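Local coordinates for protein NAD-dependent benzaldehyde dehydrogenase (PDB 3RHE) that is of uncertain activity, belonging to the glyoxalase/bleomycin resistance (VOC) superfamily rather than to a classical aldehyde dehydrogenase family, at residues P7-F12 against E70-V75; P37-F42 against G51-E56; Y106-V111 against L118-L123. One frame throughout, in Å; residues are numbered along the deposited sequence.

Contact 1: residues P7-F12 against E70-V75; sequences PNLVLF and ELSFQV
Strands 8-12 and 70-74 pair antiparallel in the curled sheet of this glyoxalase/bleomycin resistance (VOC) fold, where L9 meets S72 and L11 meets E70 as hydrogen-bonded pairs. The segment axes come within 4.8 Å and run at 149°. Each of these two pairs closes a two-bond ring, and Q74 N extends the ladder to P7 O at 2.8 Å. L9, L11, E70 and S72 share one face of the sheet. The S72 side chain places OG between the backbone N and the carbonyl carbon (chi1 80°), toward strand 8-12, where it donates to L9 O at 3.0 Å. That carbonyl is therefore gripped twice: S72 N approaches almost in line with the C=O bond, whereas OG comes in tilted from the carbonyl plane. The extended chain of E70 crosses L11 and carries its carboxylate past the leucine to R119 and to the hydroxyl of Y13. On the other side of the sheet N8 and F73 run alongside each other, amide and ring planes 70° apart, with N8 OD1 3.6 Å from F73 CD1. On the face of L9 and S72, the serine also touches the leucine side chain, S72 OG lying 3.3 Å from L9 CB.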
ATOM      1  N   PRO A   7       6.319   9.417   3.050  1.00 34.51           N
ATOM      2  CA  PRO A   7       4.979   9.106   2.524  1.00 31.93           C
ATOM      3  C   PRO A   7       5.023   7.826   1.702  1.00 27.30           C
ATOM      4  O   PRO A   7       4.016   7.145   1.518  1.00 24.94           O
ATOM      5  CB  PRO A   7       4.685  10.264   1.569  1.00 28.90           C
ATOM      6  CG  PRO A   7       5.812  11.244   1.722  1.00 32.04           C
ATOM      7  CD  PRO A   7       6.951  10.541   2.342  1.00 33.81           C
ATOM      8  N   ASN A   8       6.203   7.515   1.190  1.00 26.27           N
ATOM      9  CA  ASN A   8       6.327   6.371   0.315  1.00 25.45           C
ATOM     10  C   ASN A   8       6.287   5.058   1.082  1.00 23.42           C
ATOM     11  O   ASN A   8       6.816   4.932   2.197  1.00 22.14           O
ATOM     12  CB  ASN A   8       7.548   6.511  -0.594  1.00 28.84           C
ATOM     13  CG  ASN A   8       7.269   7.430  -1.781  1.00 27.21           C
ATOM     14  OD1 ASN A   8       6.214   7.343  -2.400  1.00 32.50           O
ATOM     15  ND2 ASN A   8       8.197   8.317  -2.080  1.00 32.93           N
ATOM     16  N   LEU A   9       5.609   4.088   0.494  1.00 19.64           N
ATOM     17  CA  LEU A   9       5.440   2.810   1.145  1.00 18.34           C
ATOM     18  C   LEU A   9       5.377   1.705   0.102  1.00 17.71           C
ATOM     19  O   LEU A   9       4.542   1.730  -0.798  1.00 18.38           O
ATOM     20  CB  LEU A   9       4.177   2.831   2.006  1.00 19.08           C
ATOM     21  CG  LEU A   9       3.630   1.523   2.588  1.00 19.40           C
ATOM     22  CD1 LEU A   9       4.619   0.866   3.563  1.00 18.05           C
ATOM     23  CD2 LEU A   9       2.290   1.811   3.275  1.00 18.18           C
ATOM     24  N   VAL A  10       6.276   0.742   0.227  1.00 16.80           N
ATOM     25  CA  VAL A  10       6.271  -0.430  -0.638  1.00 15.97           C
ATOM     26  C   VAL A  10       5.367  -1.469   0.013  1.00 15.60           C
ATOM     27  O   VAL A  10       5.539  -1.797   1.178  1.00 16.55           O
ATOM     28  CB  VAL A  10       7.698  -0.975  -0.821  1.00 15.74           C
ATOM     29  CG1 VAL A  10       7.701  -2.247  -1.684  1.00 15.42           C
ATOM     30  CG2 VAL A  10       8.580   0.104  -1.438  1.00 15.85           C
ATOM     31  N   LEU A  11       4.386  -1.959  -0.733  1.00 13.39           N
ATOM     32  CA  LEU A  11       3.418  -2.907  -0.213  1.00 15.52           C
ATOM     33  C   LEU A  11       3.607  -4.260  -0.883  1.00 14.41           C
ATOM     34  O   LEU A  11       3.478  -4.378  -2.089  1.00 13.77           O
ATOM     35  CB  LEU A  11       1.989  -2.408  -0.475  1.00 16.56           C
ATOM     36  CG  LEU A  11       1.071  -1.796   0.582  1.00 20.47           C
ATOM     37  CD1 LEU A  11       1.754  -1.451   1.889  1.00 19.36           C
ATOM     38  CD2 LEU A  11       0.293  -0.601  -0.012  1.00 21.65           C
ATOM     39  N   PHE A  12       3.911  -5.279  -0.090  1.00 12.85           N
ATOM     40  CA  PHE A  12       4.005  -6.640  -0.591  1.00 14.29           C
ATOM     41  C   PHE A  12       2.729  -7.399  -0.226  1.00 15.72           C
ATOM     42  O   PHE A  12       2.342  -7.448   0.946  1.00 13.80           O
ATOM     43  CB  PHE A  12       5.221  -7.347   0.033  1.00 13.19           C
ATOM     44  CG  PHE A  12       6.528  -7.077  -0.681  1.00 13.61           C
ATOM     45  CD1 PHE A  12       6.597  -6.163  -1.727  1.00 15.69           C
ATOM     46  CD2 PHE A  12       7.686  -7.719  -0.290  1.00 15.37           C
ATOM     47  CE1 PHE A  12       7.814  -5.907  -2.382  1.00 16.43           C
ATOM     48  CE2 PHE A  12       8.899  -7.474  -0.937  1.00 16.17           C
ATOM     49  CZ  PHE A  12       8.957  -6.567  -1.983  1.00 16.48           C
ATOM     50  N   GLU A  70       2.519  -3.314  -4.542  1.00 15.69           N
ATOM     51  CA  GLU A  70       2.117  -1.973  -4.958  1.00 17.29           C
ATOM     52  C   GLU A  70       3.178  -0.990  -4.506  1.00 16.02           C
ATOM     53  O   GLU A  70       3.828  -1.196  -3.481  1.00 17.99           O
ATOM     54  CB  GLU A  70       0.790  -1.534  -4.316  1.00 14.85           C
ATOM     55  CG  GLU A  70      -0.367  -2.513  -4.380  1.00 17.17           C
ATOM     56  CD  GLU A  70      -1.563  -2.018  -3.564  1.00 17.45           C
ATOM     57  OE1 GLU A  70      -1.417  -0.979  -2.899  1.00 17.07           O
ATOM     58  OE2 GLU A  70      -2.636  -2.660  -3.570  1.00 17.62           O
ATOM     59  N   LEU A  71       3.337   0.088  -5.260  1.00 16.23           N
ATOM     60  CA  LEU A  71       4.093   1.226  -4.786  1.00 15.14           C
ATOM     61  C   LEU A  71       3.024   2.203  -4.329  1.00 16.28           C
ATOM     62  O   LEU A  71       2.152   2.576  -5.116  1.00 16.14           O
ATOM     63  CB  LEU A  71       4.888   1.849  -5.919  1.00 16.04           C
ATOM     64  CG  LEU A  71       6.217   2.593  -5.678  1.00 25.55           C
ATOM     65  CD1 LEU A  71       6.216   3.892  -6.472  1.00 24.32           C
ATOM     66  CD2 LEU A  71       6.576   2.861  -4.219  1.00 21.13           C
ATOM     67  N   SER A  72       3.063   2.602  -3.066  1.00 16.50           N
ATOM     68  CA  SER A  72       1.984   3.436  -2.538  1.00 17.30           C
ATOM     69  C   SER A  72       2.492   4.761  -1.969  1.00 20.14           C
ATOM     70  O   SER A  72       3.656   4.872  -1.560  1.00 16.99           O
ATOM     71  CB  SER A  72       1.140   2.678  -1.499  1.00 16.62           C
ATOM     72  OG  SER A  72       1.763   2.662  -0.226  1.00 17.69           O
ATOM     73  N   PHE A  73       1.592   5.745  -1.952  1.00 18.07           N
ATOM     74  CA  PHE A  73       1.891   7.118  -1.581  1.00 20.68           C
ATOM     75  C   PHE A  73       0.884   7.527  -0.511  1.00 18.07           C
ATOM     76  O   PHE A  73      -0.300   7.647  -0.802  1.00 15.72           O
ATOM     77  CB  PHE A  73       1.688   8.068  -2.772  1.00 22.01           C
ATOM     78  CG  PHE A  73       2.369   7.637  -4.053  1.00 29.87           C
ATOM     79  CD1 PHE A  73       3.472   8.334  -4.536  1.00 34.37           C
ATOM     80  CD2 PHE A  73       1.892   6.562  -4.791  1.00 25.52           C
ATOM     81  CE1 PHE A  73       4.096   7.952  -5.716  1.00 36.48           C
ATOM     82  CE2 PHE A  73       2.507   6.178  -5.967  1.00 27.95           C
ATOM     83  CZ  PHE A  73       3.612   6.874  -6.432  1.00 34.16           C
ATOM     84  N   GLN A  74       1.351   7.738   0.715  1.00 17.67           N
ATOM     85  CA  GLN A  74       0.481   8.150   1.807  1.00 19.77           C
ATOM     86  C   GLN A  74       0.353   9.674   1.809  1.00 19.03           C
ATOM     87  O   GLN A  74       1.363  10.384   1.774  1.00 17.52           O
ATOM     88  CB  GLN A  74       1.012   7.662   3.155  1.00 19.81           C
ATOM     89  CG  GLN A  74       0.030   7.886   4.297  1.00 20.27           C
ATOM     90  CD  GLN A  74       0.578   7.465   5.654  1.00 27.27           C
ATOM     91  OE1 GLN A  74       1.570   6.735   5.745  1.00 22.81           O
ATOM     92  NE2 GLN A  74      -0.066   7.934   6.719  1.00 25.52           N
ATOM     93  N   VAL A  75      -0.881  10.173   1.813  1.00 17.61           N
ATOM     94  CA  VAL A  75      -1.097  11.627   1.810  1.00 17.03           C
ATOM     95  C   VAL A  75      -1.888  12.086   3.029  1.00 19.53           C
ATOM     96  O   VAL A  75      -2.421  11.270   3.790  1.00 18.42           O
ATOM     97  CB  VAL A  75      -1.765  12.142   0.491  1.00 16.68           C
ATOM     98  CG1 VAL A  75      -0.893  11.799  -0.692  1.00 18.24           C
ATOM     99  CG2 VAL A  75      -3.159  11.546   0.314  1.00 16.52           C
TER

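Contact 2: residues P37-F42 against G51-E56; sequences PTFAMF and GLWAQE
F39 and W53 sit across from each other in the beta hairpin of strands 39-43 and 49-54, part of the VOC-type sheet, as a non-hydrogen-bonded antiparallel pair. Both side chains leave on the same face and place CG anti to the backbone N (chi1 -173° for F39, -162° for W53). The edge of F39 is directed at the face of the five-membered ring of W53 in an offset edge-to-face pair, with planes at 86° and centroids 5.5 Å apart. F39 CD2 makes the approach, 3.8 Å from W53 CD1, while the far end of the phenyl ring comes to G51, CZ 3.9 Å from its CA. T38 O meets the indole at its rim, near the ring plane, and also accepts a nearly straight bond from A54 N. T38 OG1, 3.8 Å from A54 CB, is buried without a polar partner in the model. The W53 ring has a second aromatic neighbour in F104.

On the opposite face A40 and L52 form the hydrogen-bonded pair. Here the L52 side chain crosses that of F42, and both also touch Y24 of helix 17-28, between sheet and helix. L52 CD1 comes to the edge of the F42 ring, 3.8 Å from CE1.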
ATOM      1  N   PRO A  37      -2.656  -9.545  12.468  1.00 22.73           N
ATOM      2  CA  PRO A  37      -2.911 -10.741  11.657  1.00 25.67           C
ATOM      3  C   PRO A  37      -3.015 -10.423  10.156  1.00 24.25           C
ATOM      4  O   PRO A  37      -2.813 -11.310   9.330  1.00 23.61           O
ATOM      5  CB  PRO A  37      -4.258 -11.248  12.190  1.00 27.12           C
ATOM      6  CG  PRO A  37      -4.368 -10.681  13.571  1.00 25.42           C
ATOM      7  CD  PRO A  37      -3.677  -9.346  13.512  1.00 24.43           C
ATOM      8  N   THR A  38      -3.306  -9.174   9.817  1.00 21.38           N
ATOM      9  CA  THR A  38      -3.536  -8.795   8.423  1.00 22.87           C
ATOM     10  C   THR A  38      -2.455  -7.891   7.812  1.00 22.17           C
ATOM     11  O   THR A  38      -2.397  -7.737   6.596  1.00 20.42           O
ATOM     12  CB  THR A  38      -4.921  -8.121   8.247  1.00 24.05           C
ATOM     13  OG1 THR A  38      -5.190  -7.947   6.854  1.00 36.96           O
ATOM     14  CG2 THR A  38      -4.952  -6.771   8.920  1.00 18.70           C
ATOM     15  N   PHE A  39      -1.599  -7.304   8.642  1.00 21.55           N
ATOM     16  CA  PHE A  39      -0.644  -6.313   8.144  1.00 20.88           C
ATOM     17  C   PHE A  39       0.552  -6.158   9.077  1.00 23.77           C
ATOM     18  O   PHE A  39       0.397  -6.176  10.299  1.00 23.95           O
ATOM     19  CB  PHE A  39      -1.346  -4.959   7.963  1.00 22.05           C
ATOM     20  CG  PHE A  39      -0.494  -3.909   7.299  1.00 23.68           C
ATOM     21  CD1 PHE A  39       0.109  -2.912   8.050  1.00 22.07           C
ATOM     22  CD2 PHE A  39      -0.299  -3.917   5.924  1.00 21.66           C
ATOM     23  CE1 PHE A  39       0.889  -1.945   7.446  1.00 23.74           C
ATOM     24  CE2 PHE A  39       0.490  -2.953   5.308  1.00 20.39           C
ATOM     25  CZ  PHE A  39       1.082  -1.965   6.069  1.00 23.21           C
ATOM     26  N   ALA A  40       1.745  -6.017   8.503  1.00 19.60           N
ATOM     27  CA  ALA A  40       2.914  -5.628   9.286  1.00 20.47           C
ATOM     28  C   ALA A  40       3.677  -4.544   8.539  1.00 21.85           C
ATOM     29  O   ALA A  40       3.668  -4.504   7.302  1.00 20.54           O
ATOM     30  CB  ALA A  40       3.806  -6.824   9.584  1.00 20.44           C
HETATM   31  N   MSE A  41       4.305  -3.644   9.280  1.00 18.54           N
HETATM   32  CA  MSE A  41       5.094  -2.603   8.654  1.00 20.14           C
HETATM   33  C   MSE A  41       6.498  -2.498   9.230  1.00 21.63           C
HETATM   34  O   MSE A  41       6.673  -2.447  10.453  1.00 21.53           O
HETATM   35  CB  MSE A  41       4.412  -1.247   8.771  1.00 23.93           C
HETATM   36  CG  MSE A  41       5.334  -0.142   8.281  1.00 25.91           C
HETATM   37 SE   MSE A  41       4.417   1.383   7.564  1.00 49.05          SE
HETATM   38  CE  MSE A  41       3.722   2.100   9.238  1.00 41.71           C
ATOM     39  N   PHE A  42       7.483  -2.439   8.338  1.00 18.01           N
ATOM     40  CA  PHE A  42       8.883  -2.235   8.716  1.00 20.81           C
ATOM     41  C   PHE A  42       9.358  -0.893   8.184  1.00 21.08           C
ATOM     42  O   PHE A  42       9.021  -0.487   7.066  1.00 20.26           O
ATOM     43  CB  PHE A  42       9.794  -3.351   8.174  1.00 18.55           C
ATOM     44  CG  PHE A  42       9.566  -4.694   8.807  1.00 18.40           C
ATOM     45  CD1 PHE A  42       8.569  -5.536   8.342  1.00 17.99           C
ATOM     46  CD2 PHE A  42      10.358  -5.119   9.860  1.00 20.55           C
ATOM     47  CE1 PHE A  42       8.362  -6.775   8.915  1.00 20.08           C
ATOM     48  CE2 PHE A  42      10.159  -6.358  10.442  1.00 21.07           C
ATOM     49  CZ  PHE A  42       9.152  -7.190   9.968  1.00 21.61           C
ATOM     50  N   GLY A  51       5.509  -2.537   3.797  1.00 15.88           N
ATOM     51  CA  GLY A  51       4.320  -3.162   4.339  1.00 16.25           C
ATOM     52  C   GLY A  51       4.055  -4.561   3.796  1.00 16.86           C
ATOM     53  O   GLY A  51       4.205  -4.841   2.595  1.00 15.30           O
ATOM     54  N   LEU A  52       3.654  -5.450   4.697  1.00 15.53           N
ATOM     55  CA  LEU A  52       3.274  -6.808   4.344  1.00 16.42           C
ATOM     56  C   LEU A  52       1.768  -6.956   4.595  1.00 17.62           C
ATOM     57  O   LEU A  52       1.319  -6.897   5.738  1.00 17.45           O
ATOM     58  CB  LEU A  52       4.058  -7.809   5.188  1.00 15.19           C
ATOM     59  CG  LEU A  52       5.579  -7.593   5.230  1.00 16.93           C
ATOM     60  CD1 LEU A  52       6.225  -8.487   6.304  1.00 16.66           C
ATOM     61  CD2 LEU A  52       6.223  -7.827   3.848  1.00 14.46           C
ATOM     62  N   TRP A  53       1.011  -7.171   3.525  1.00 14.65           N
ATOM     63  CA  TRP A  53      -0.442  -7.089   3.555  1.00 16.89           C
ATOM     64  C   TRP A  53      -1.094  -8.396   3.080  1.00 18.46           C
ATOM     65  O   TRP A  53      -0.807  -8.892   1.979  1.00 16.57           O
ATOM     66  CB  TRP A  53      -0.860  -5.895   2.680  1.00 17.83           C
ATOM     67  CG  TRP A  53      -2.241  -5.351   2.886  1.00 19.16           C
ATOM     68  CD1 TRP A  53      -3.099  -5.602   3.929  1.00 20.45           C
ATOM     69  CD2 TRP A  53      -2.914  -4.417   2.027  1.00 22.05           C
ATOM     70  NE1 TRP A  53      -4.281  -4.894   3.751  1.00 21.84           N
ATOM     71  CE2 TRP A  53      -4.186  -4.160   2.595  1.00 22.55           C
ATOM     72  CE3 TRP A  53      -2.567  -3.786   0.823  1.00 21.91           C
ATOM     73  CZ2 TRP A  53      -5.107  -3.296   2.000  1.00 25.05           C
ATOM     74  CZ3 TRP A  53      -3.494  -2.928   0.230  1.00 23.54           C
ATOM     75  CH2 TRP A  53      -4.748  -2.695   0.822  1.00 24.99           C
ATOM     76  N   ALA A  54      -1.954  -8.966   3.925  1.00 18.77           N
ATOM     77  CA  ALA A  54      -2.620 -10.227   3.609  1.00 19.68           C
ATOM     78  C   ALA A  54      -3.313 -10.179   2.249  1.00 19.64           C
ATOM     79  O   ALA A  54      -4.173  -9.334   2.003  1.00 18.42           O
ATOM     80  CB  ALA A  54      -3.612 -10.630   4.711  1.00 22.04           C
ATOM     81  N   GLN A  55      -2.931 -11.113   1.385  1.00 17.62           N
ATOM     82  CA  GLN A  55      -3.394 -11.157   0.003  1.00 23.44           C
ATOM     83  C   GLN A  55      -4.919 -11.156  -0.086  1.00 24.47           C
ATOM     84  O   GLN A  55      -5.503 -10.565  -0.999  1.00 25.01           O
ATOM     85  CB  GLN A  55      -2.825 -12.401  -0.680  1.00 26.09           C
ATOM     86  CG  GLN A  55      -2.823 -12.362  -2.195  1.00 33.76           C
ATOM     87  CD  GLN A  55      -2.046 -13.529  -2.800  1.00 42.35           C
ATOM     88  OE1 GLN A  55      -1.938 -13.649  -4.024  1.00 46.92           O
ATOM     89  NE2 GLN A  55      -1.501 -14.394  -1.939  1.00 38.20           N
ATOM     90  N   GLU A  56      -5.559 -11.802   0.879  1.00 25.05           N
ATOM     91  CA  GLU A  56      -7.007 -11.941   0.883  1.00 27.02           C
ATOM     92  C   GLU A  56      -7.710 -10.619   1.181  1.00 26.78           C
ATOM     93  O   GLU A  56      -8.897 -10.464   0.904  1.00 28.48           O
ATOM     94  CB  GLU A  56      -7.426 -13.017   1.893  1.00 31.44           C
ATOM     95  CG  GLU A  56      -6.649 -12.984   3.215  1.00 33.61           C
ATOM     96  CD  GLU A  56      -5.382 -13.844   3.202  1.00 32.76           C
ATOM     97  OE1 GLU A  56      -5.440 -14.991   3.698  1.00 46.78           O
ATOM     98  OE2 GLU A  56      -4.325 -13.383   2.717  1.00 29.89           O
TER

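Contact 3: residues Y106-V111 against L118-L123; sequences YTFVGV and LRIFCL
Strands 105-111 and 117-123 form an antiparallel beta hairpin of the VOC-type sheet, in which T107 and R119 meet through their side chains. The backbone ladder is regular: Y106 with C122, F108 with I120 and G110 with L118 are hydrogen-bonded pairs, each with two N-H...O bonds. T107 with F121 and V109 with R119 are the intervening non-hydrogen-bonded pairs, and here the strands draw closer, to 4.2 Å between the CA atoms of T107 and F121.

Polar side-chain bonds gather on the face of T107, V109, R119 and F121. T107 OG1 lies anti to its own backbone N (chi1 -172°), a rotation that directs it across to the partner strand, where it donates to I120 O at 2.7 Å. That carbonyl also accepts from F108 N. The hydroxyl is in turn an acceptor for R119 NH1, at 3.0 Å and only 9° out of the guanidinium plane. A bend at chi3 (-59°) folds the arginine back toward T107. Its remaining nitrogens reach other parts of the fold, NE going to E70 and NH2 bonding to the carbonyl of E59. These partners together probably fix the rotation of the buried guanidinium. A methyl covers one face of that group: V109 CG1 lies over it, offset toward its rim and 4.0 Å from R119 NH1, although the V109 chi1 is far from staggered and the exact placing of CG1 is therefore doubtful.

Apolar contact belongs to the reverse face. F108 and I120 lie side by side there, and H85 and W88 of helix 78-90 both meet the F108 ring edge-to-face. The phenyl ring of F108 leans onto the isoleucine, and F108 CE1 lies 3.4 Å from I120 CG1.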
ATOM      1  N   TYR A 106      -8.992   5.983   3.085  1.00 20.44           N
ATOM      2  CA  TYR A 106      -9.550   6.412   1.809  1.00 20.96           C
ATOM      3  C   TYR A 106      -8.489   6.360   0.719  1.00 18.33           C
ATOM      4  O   TYR A 106      -7.383   6.872   0.901  1.00 16.41           O
ATOM      5  CB  TYR A 106     -10.077   7.829   1.982  1.00 19.77           C
ATOM      6  CG  TYR A 106     -10.867   8.404   0.843  1.00 19.65           C
ATOM      7  CD1 TYR A 106     -12.101   7.871   0.476  1.00 21.43           C
ATOM      8  CD2 TYR A 106     -10.415   9.541   0.178  1.00 18.69           C
ATOM      9  CE1 TYR A 106     -12.856   8.440  -0.551  1.00 22.79           C
ATOM     10  CE2 TYR A 106     -11.153  10.111  -0.845  1.00 19.11           C
ATOM     11  CZ  TYR A 106     -12.371   9.562  -1.206  1.00 21.61           C
ATOM     12  OH  TYR A 106     -13.091  10.140  -2.231  1.00 18.50           O
ATOM     13  N   THR A 107      -8.828   5.751  -0.415  1.00 19.74           N
ATOM     14  CA  THR A 107      -7.792   5.275  -1.327  1.00 18.54           C
ATOM     15  C   THR A 107      -8.279   5.086  -2.760  1.00 16.99           C
ATOM     16  O   THR A 107      -9.462   4.876  -2.998  1.00 18.88           O
ATOM     17  CB  THR A 107      -7.206   3.917  -0.805  1.00 17.01           C
ATOM     18  OG1 THR A 107      -6.064   3.538  -1.575  1.00 16.56           O
ATOM     19  CG2 THR A 107      -8.243   2.810  -0.900  1.00 19.47           C
ATOM     20  N   PHE A 108      -7.350   5.162  -3.708  1.00 15.43           N
ATOM     21  CA  PHE A 108      -7.615   4.737  -5.074  1.00 15.89           C
ATOM     22  C   PHE A 108      -6.342   4.134  -5.656  1.00 15.44           C
ATOM     23  O   PHE A 108      -5.253   4.332  -5.115  1.00 16.12           O
ATOM     24  CB  PHE A 108      -8.187   5.877  -5.948  1.00 15.23           C
ATOM     25  CG  PHE A 108      -7.157   6.854  -6.453  1.00 17.89           C
ATOM     26  CD1 PHE A 108      -6.793   7.961  -5.694  1.00 18.79           C
ATOM     27  CD2 PHE A 108      -6.587   6.692  -7.707  1.00 15.18           C
ATOM     28  CE1 PHE A 108      -5.851   8.868  -6.161  1.00 17.78           C
ATOM     29  CE2 PHE A 108      -5.654   7.603  -8.183  1.00 18.87           C
ATOM     30  CZ  PHE A 108      -5.284   8.691  -7.405  1.00 17.06           C
ATOM     31  N   VAL A 109      -6.467   3.368  -6.733  1.00 16.43           N
ATOM     32  CA  VAL A 109      -5.263   2.779  -7.341  1.00 15.45           C
ATOM     33  C   VAL A 109      -5.219   2.859  -8.860  1.00 17.40           C
ATOM     34  O   VAL A 109      -6.225   2.647  -9.545  1.00 18.74           O
ATOM     35  CB  VAL A 109      -4.914   1.343  -6.809  1.00 18.55           C
ATOM     36  CG1 VAL A 109      -6.094   0.669  -6.192  1.00 19.44           C
ATOM     37  CG2 VAL A 109      -4.238   0.457  -7.890  1.00 16.05           C
ATOM     38  N   GLY A 110      -4.043   3.211  -9.363  1.00 14.39           N
ATOM     39  CA  GLY A 110      -3.782   3.202 -10.784  1.00 17.93           C
ATOM     40  C   GLY A 110      -2.771   2.127 -11.142  1.00 17.49           C
ATOM     41  O   GLY A 110      -2.294   1.397 -10.269  1.00 16.19           O
ATOM     42  N   VAL A 111      -2.459   2.014 -12.427  1.00 17.31           N
ATOM     43  CA  VAL A 111      -1.407   1.102 -12.867  1.00 17.55           C
ATOM     44  C   VAL A 111      -0.541   1.775 -13.907  1.00 18.22           C
ATOM     45  O   VAL A 111      -0.996   2.660 -14.640  1.00 16.73           O
ATOM     46  CB  VAL A 111      -1.959  -0.202 -13.480  1.00 18.40           C
ATOM     47  CG1 VAL A 111      -2.605  -1.063 -12.412  1.00 19.42           C
ATOM     48  CG2 VAL A 111      -2.920   0.095 -14.637  1.00 18.85           C
ATOM     49  N   LEU A 118      -0.167   1.303  -8.355  1.00 15.12           N
ATOM     50  CA  LEU A 118       0.266   2.537  -7.728  1.00 16.19           C
ATOM     51  C   LEU A 118      -0.907   3.021  -6.883  1.00 16.44           C
ATOM     52  O   LEU A 118      -1.959   3.351  -7.415  1.00 17.23           O
ATOM     53  CB  LEU A 118       0.576   3.574  -8.812  1.00 16.96           C
ATOM     54  CG  LEU A 118       1.617   3.178  -9.873  1.00 14.98           C
ATOM     55  CD1 LEU A 118       1.749   4.273 -10.914  1.00 15.76           C
ATOM     56  CD2 LEU A 118       2.958   2.938  -9.228  1.00 15.16           C
ATOM     57  N   ARG A 119      -0.731   3.068  -5.569  1.00 15.05           N
ATOM     58  CA  ARG A 119      -1.847   3.386  -4.696  1.00 14.03           C
ATOM     59  C   ARG A 119      -1.661   4.704  -3.966  1.00 15.55           C
ATOM     60  O   ARG A 119      -0.588   4.986  -3.431  1.00 16.38           O
ATOM     61  CB  ARG A 119      -2.093   2.262  -3.680  1.00 14.92           C
ATOM     62  CG  ARG A 119      -3.162   2.607  -2.622  1.00 14.98           C
ATOM     63  CD  ARG A 119      -3.283   1.525  -1.534  1.00 15.85           C
ATOM     64  NE  ARG A 119      -3.626   0.213  -2.083  1.00 13.62           N
ATOM     65  CZ  ARG A 119      -4.857  -0.190  -2.367  1.00 17.17           C
ATOM     66  NH1 ARG A 119      -5.889   0.619  -2.165  1.00 16.77           N
ATOM     67  NH2 ARG A 119      -5.056  -1.406  -2.857  1.00 17.19           N
ATOM     68  N   ILE A 120      -2.720   5.506  -3.947  1.00 13.80           N
ATOM     69  CA  ILE A 120      -2.772   6.712  -3.129  1.00 14.38           C
ATOM     70  C   ILE A 120      -3.701   6.397  -1.949  1.00 14.77           C
ATOM     71  O   ILE A 120      -4.778   5.835  -2.143  1.00 15.33           O
ATOM     72  CB  ILE A 120      -3.387   7.918  -3.914  1.00 14.93           C
ATOM     73  CG1 ILE A 120      -2.626   8.223  -5.217  1.00 15.55           C
ATOM     74  CG2 ILE A 120      -3.471   9.160  -3.028  1.00 14.98           C
ATOM     75  CD1 ILE A 120      -1.206   8.652  -5.031  1.00 16.16           C
ATOM     76  N   PHE A 121      -3.305   6.748  -0.734  1.00 15.22           N
ATOM     77  CA  PHE A 121      -4.205   6.556   0.403  1.00 15.72           C
ATOM     78  C   PHE A 121      -3.993   7.591   1.493  1.00 16.85           C
ATOM     79  O   PHE A 121      -2.895   8.126   1.666  1.00 15.42           O
ATOM     80  CB  PHE A 121      -4.068   5.150   1.000  1.00 15.70           C
ATOM     81  CG  PHE A 121      -2.763   4.923   1.720  1.00 19.13           C
ATOM     82  CD1 PHE A 121      -2.692   5.003   3.103  1.00 18.90           C
ATOM     83  CD2 PHE A 121      -1.601   4.649   1.011  1.00 17.95           C
ATOM     84  CE1 PHE A 121      -1.488   4.805   3.769  1.00 19.82           C
ATOM     85  CE2 PHE A 121      -0.389   4.455   1.675  1.00 17.65           C
ATOM     86  CZ  PHE A 121      -0.342   4.529   3.060  1.00 18.48           C
ATOM     87  N   CYS A 122      -5.075   7.875   2.209  1.00 16.41           N
ATOM     88  CA  CYS A 122      -5.028   8.622   3.454  1.00 17.32           C
ATOM     89  C   CYS A 122      -5.567   7.704   4.552  1.00 19.20           C
ATOM     90  O   CYS A 122      -6.670   7.164   4.427  1.00 19.24           O
ATOM     91  CB  CYS A 122      -5.916   9.870   3.364  1.00 17.38           C
ATOM     92  SG  CYS A 122      -6.007  10.784   4.922  1.00 20.54           S
ATOM     93  N   LEU A 123      -4.806   7.522   5.623  1.00 20.54           N
ATOM     94  CA  LEU A 123      -5.252   6.650   6.719  1.00 24.86           C
ATOM     95  C   LEU A 123      -6.345   7.294   7.568  1.00 24.46           C
ATOM     96  O   LEU A 123      -6.299   8.495   7.823  1.00 21.18           O
ATOM     97  CB  LEU A 123      -4.075   6.288   7.628  1.00 23.84           C
ATOM     98  CG  LEU A 123      -2.972   5.454   6.981  1.00 22.99           C
ATOM     99  CD1 LEU A 123      -1.842   5.190   7.968  1.00 28.52           C
ATOM    100  CD2 LEU A 123      -3.557   4.157   6.464  1.00 26.70           C
TER

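How the contacts relate
All three contacts are antiparallel strand pairs of one curled sheet. Contact 1 occupies the middle, with its centre about 5 Å from that of the chain, and contacts 2 and 3 lie on opposite sides of the chain's centre. Strand 8-14 of contact 1 runs parallel to strand 49-54 of contact 2, and strand 69-74 runs parallel to strand 117-123 of contact 3. Contact 3 is the buried one; the other two are partly buried. Their chemistry differs: contact 1 rests mostly on backbone bonds and a serine hydroxyl, contact 2 on aromatic and aliphatic packing, and contact 3 adds a buried arginine, for which E70 of contact 1 supplies the carboxylate, OE1 to R119 NE at 2.6 Å.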